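Local coordinates for protein putative NAD(P)H-flavin oxidoreductase (PDB 2HAY) that binds flavin mononucleotide and, as a nitroreductase family member, probably uses NAD(P)H to reduce flavins, quinones or nitrogenous compounds, at residues 87-92 and 185-190. Residues are numbered along the deposited sequence; the frame is centred on the assembly and turned at random.
Sequences LLIAEK and NVIDLE
L87 and I89 on one face of strand 84-91, and K92 just past its end, meet V186, I187 and L189 in the loop that joins helix 174-183 to strand 192-201, an apolar contact closed at one end by a lysine hydrogen bond. The loop runs over the sheet almost in line with the strand, their directions 16° apart; the backbones stay apart, CA to CA 8.2 Å between I89 and I187, and side chains span the gap. I89 and I187 cross obliquely: CG2 of I187 is the touching branch, 3.9 Å from CD1 of I89 and also close to CG1 and CG2 of that residue. I187 puts CG1 between its backbone N and carbonyl carbon (chi1 65°), which leaves CG2 beside the N. Branched, uncharged side chains suit the buried positions of L87, I89 and I187, where L181 of the helix touches both I187 and L87. A lighter methyl contact follows at L87, whose CD1 lies 4.2 Å from CG1 of the partly exposed V186; beyond it, V186 packs on V223 of the second subunit.

At the other end, where the strand gives way to loop, K92 stretches a chain extended beyond CG across to L189. Its NZ donates to the backbone O of L189 at 2.6 Å, nearly in line with the carbonyl (C=O...N angle 160°), and passes 3.4 Å from L189 CD2. A lysine fits here because its extended chain gives the amine the length to span from the strand end to a backbone acceptor. The loop is folded locally by D188, whose OD1 accepts from E190 N, 3.2 Å away, from above the carboxylate plane. Preceded by the Schellman motif that ends helix 174-183, with N185 as its C-prime residue, this Asx turn belongs to a helix-to-strand connection packed on the antiparallel sheet of an alpha-beta nitroreductase fold.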
ATOM      1  N   LEU B  87      10.810  -7.385  -7.316  1.00 27.81           N
ATOM      2  CA  LEU B  87      10.044  -8.280  -6.457  1.00 27.30           C
ATOM      3  C   LEU B  87       9.898  -7.655  -5.095  1.00 26.34           C
ATOM      4  O   LEU B  87      10.899  -7.279  -4.495  1.00 26.53           O
ATOM      5  CB  LEU B  87      10.758  -9.651  -6.314  1.00 26.61           C
ATOM      6  CG  LEU B  87      11.269 -10.300  -7.595  1.00 27.34           C
ATOM      7  CD1 LEU B  87      12.004 -11.594  -7.243  1.00 26.68           C
ATOM      8  CD2 LEU B  87      10.125 -10.574  -8.572  1.00 25.59           C
ATOM      9  N   LEU B  88       8.657  -7.559  -4.615  1.00 25.93           N
ATOM     10  CA  LEU B  88       8.373  -7.015  -3.268  1.00 26.09           C
ATOM     11  C   LEU B  88       8.182  -8.206  -2.346  1.00 25.80           C
ATOM     12  O   LEU B  88       7.292  -9.036  -2.557  1.00 25.74           O
ATOM     13  CB  LEU B  88       7.134  -6.112  -3.275  1.00 24.41           C
ATOM     14  CG  LEU B  88       7.251  -4.802  -4.050  1.00 24.51           C
ATOM     15  CD1 LEU B  88       7.093  -5.004  -5.590  1.00 21.13           C
ATOM     16  CD2 LEU B  88       6.238  -3.819  -3.514  1.00 21.72           C
ATOM     17  N   ILE B  89       9.079  -8.331  -1.371  1.00 26.36           N
ATOM     18  CA  ILE B  89       9.132  -9.499  -0.481  1.00 25.77           C
ATOM     19  C   ILE B  89       8.720  -9.073   0.922  1.00 26.14           C
ATOM     20  O   ILE B  89       9.196  -8.026   1.418  1.00 26.07           O
ATOM     21  CB  ILE B  89      10.580 -10.106  -0.437  1.00 26.70           C
ATOM     22  CG1 ILE B  89      11.176 -10.339  -1.834  1.00 26.28           C
ATOM     23  CG2 ILE B  89      10.665 -11.372   0.462  1.00 26.00           C
ATOM     24  CD1 ILE B  89      10.326 -11.148  -2.796  1.00 28.11           C
ATOM     25  N   ALA B  90       7.820  -9.837   1.557  1.00 25.70           N
ATOM     26  CA  ALA B  90       7.442  -9.552   2.957  1.00 25.34           C
ATOM     27  C   ALA B  90       7.899 -10.642   3.957  1.00 26.02           C
ATOM     28  O   ALA B  90       7.942 -11.835   3.610  1.00 24.53           O
ATOM     29  CB  ALA B  90       5.953  -9.318   3.065  1.00 24.98           C
ATOM     30  N   GLU B  91       8.207 -10.230   5.196  1.00 26.06           N
ATOM     31  CA  GLU B  91       8.640 -11.160   6.266  1.00 27.99           C
ATOM     32  C   GLU B  91       7.483 -12.015   6.801  1.00 26.47           C
ATOM     33  O   GLU B  91       6.372 -11.508   6.974  1.00 26.22           O
ATOM     34  CB  GLU B  91       9.195 -10.375   7.443  1.00 28.04           C
ATOM     35  CG  GLU B  91      10.676 -10.313   7.510  1.00 32.21           C
ATOM     36  CD  GLU B  91      11.219  -9.302   8.549  1.00 33.63           C
ATOM     37  OE1 GLU B  91      10.572  -9.082   9.596  1.00 40.57           O
ATOM     38  OE2 GLU B  91      12.316  -8.726   8.307  1.00 39.32           O
ATOM     39  N   LYS B  92       7.758 -13.287   7.078  1.00 24.65           N
ATOM     40  CA  LYS B  92       6.795 -14.168   7.748  1.00 25.00           C
ATOM     41  C   LYS B  92       7.035 -14.135   9.236  1.00 24.69           C
ATOM     42  O   LYS B  92       8.113 -13.748   9.695  1.00 23.89           O
ATOM     43  CB  LYS B  92       6.957 -15.622   7.262  1.00 24.87           C
ATOM     44  CG  LYS B  92       6.628 -15.804   5.772  1.00 24.85           C
ATOM     45  CD  LYS B  92       6.823 -17.253   5.366  1.00 26.76           C
ATOM     46  CE  LYS B  92       6.168 -17.550   3.999  1.00 27.39           C
ATOM     47  NZ  LYS B  92       6.556 -18.931   3.538  1.00 30.49           N
ATOM     48  N   ASN B 185      17.642 -19.488  -4.442  1.00 31.10           N
ATOM     49  CA  ASN B 185      18.199 -18.762  -3.289  1.00 32.28           C
ATOM     50  C   ASN B 185      17.936 -17.261  -3.348  1.00 31.79           C
ATOM     51  O   ASN B 185      18.765 -16.469  -2.896  1.00 32.26           O
ATOM     52  CB  ASN B 185      19.720 -19.000  -3.142  1.00 32.58           C
ATOM     53  CG  ASN B 185      20.066 -20.388  -2.604  1.00 34.79           C
ATOM     54  OD1 ASN B 185      19.266 -21.039  -1.919  1.00 37.78           O
ATOM     55  ND2 ASN B 185      21.285 -20.831  -2.883  1.00 37.08           N
ATOM     56  N   VAL B 186      16.807 -16.867  -3.935  1.00 31.54           N
ATOM     57  CA  VAL B 186      16.448 -15.454  -4.016  1.00 31.07           C
ATOM     58  C   VAL B 186      15.772 -15.052  -2.693  1.00 30.98           C
ATOM     59  O   VAL B 186      15.972 -13.946  -2.174  1.00 30.50           O
ATOM     60  CB  VAL B 186      15.574 -15.139  -5.267  1.00 30.82           C
ATOM     61  CG1 VAL B 186      15.160 -13.656  -5.309  1.00 31.73           C
ATOM     62  CG2 VAL B 186      16.336 -15.474  -6.547  1.00 30.79           C
ATOM     63  N   ILE B 187      14.993 -15.980  -2.143  1.00 30.73           N
ATOM     64  CA  ILE B 187      14.341 -15.778  -0.864  1.00 29.90           C
ATOM     65  C   ILE B 187      14.595 -16.975   0.034  1.00 30.44           C
ATOM     66  O   ILE B 187      14.959 -18.060  -0.438  1.00 29.73           O
ATOM     67  CB  ILE B 187      12.813 -15.536  -1.006  1.00 29.91           C
ATOM     68  CG1 ILE B 187      12.087 -16.767  -1.554  1.00 28.91           C
ATOM     69  CG2 ILE B 187      12.511 -14.268  -1.827  1.00 30.14           C
ATOM     70  CD1 ILE B 187      10.583 -16.657  -1.487  1.00 29.77           C
ATOM     71  N   ASP B 188      14.456 -16.768   1.343  1.00 30.86           N
ATOM     72  CA  ASP B 188      14.357 -17.897   2.271  1.00 31.08           C
ATOM     73  C   ASP B 188      12.866 -18.120   2.571  1.00 30.41           C
ATOM     74  O   ASP B 188      12.285 -17.394   3.364  1.00 30.54           O
ATOM     75  CB  ASP B 188      15.146 -17.628   3.554  1.00 31.40           C
ATOM     76  CG  ASP B 188      15.004 -18.753   4.581  1.00 33.69           C
ATOM     77  OD1 ASP B 188      14.358 -19.785   4.294  1.00 35.71           O
ATOM     78  OD2 ASP B 188      15.547 -18.610   5.693  1.00 38.83           O
ATOM     79  N   LEU B 189      12.266 -19.120   1.928  1.00 29.62           N
ATOM     80  CA  LEU B 189      10.827 -19.387   2.039  1.00 30.26           C
ATOM     81  C   LEU B 189      10.322 -19.637   3.471  1.00 29.46           C
ATOM     82  O   LEU B 189       9.130 -19.483   3.774  1.00 28.72           O
ATOM     83  CB  LEU B 189      10.428 -20.572   1.163  1.00 30.86           C
ATOM     84  CG  LEU B 189       9.285 -20.383   0.148  1.00 34.46           C
ATOM     85  CD1 LEU B 189       8.609 -21.721  -0.212  1.00 32.52           C
ATOM     86  CD2 LEU B 189       8.252 -19.282   0.562  1.00 35.15           C
ATOM     87  N   GLU B 190      11.209 -20.047   4.355  1.00 29.19           N
ATOM     88  CA  GLU B 190      10.791 -20.231   5.747  1.00 29.21           C
ATOM     89  C   GLU B 190      10.671 -18.889   6.496  1.00 29.18           C
ATOM     90  O   GLU B 190      10.006 -18.819   7.521  1.00 30.28           O
ATOM     91  CB  GLU B 190      11.719 -21.222   6.470  1.00 29.90           C
ATOM     92  CG  GLU B 190      11.936 -22.573   5.729  1.00 31.05           C
ATOM     93  CD  GLU B 190      10.700 -23.522   5.700  1.00 34.62           C
ATOM     94  OE1 GLU B 190      10.774 -24.540   4.957  1.00 37.97           O
ATOM     95  OE2 GLU B 190       9.667 -23.289   6.400  1.00 33.64           O
TER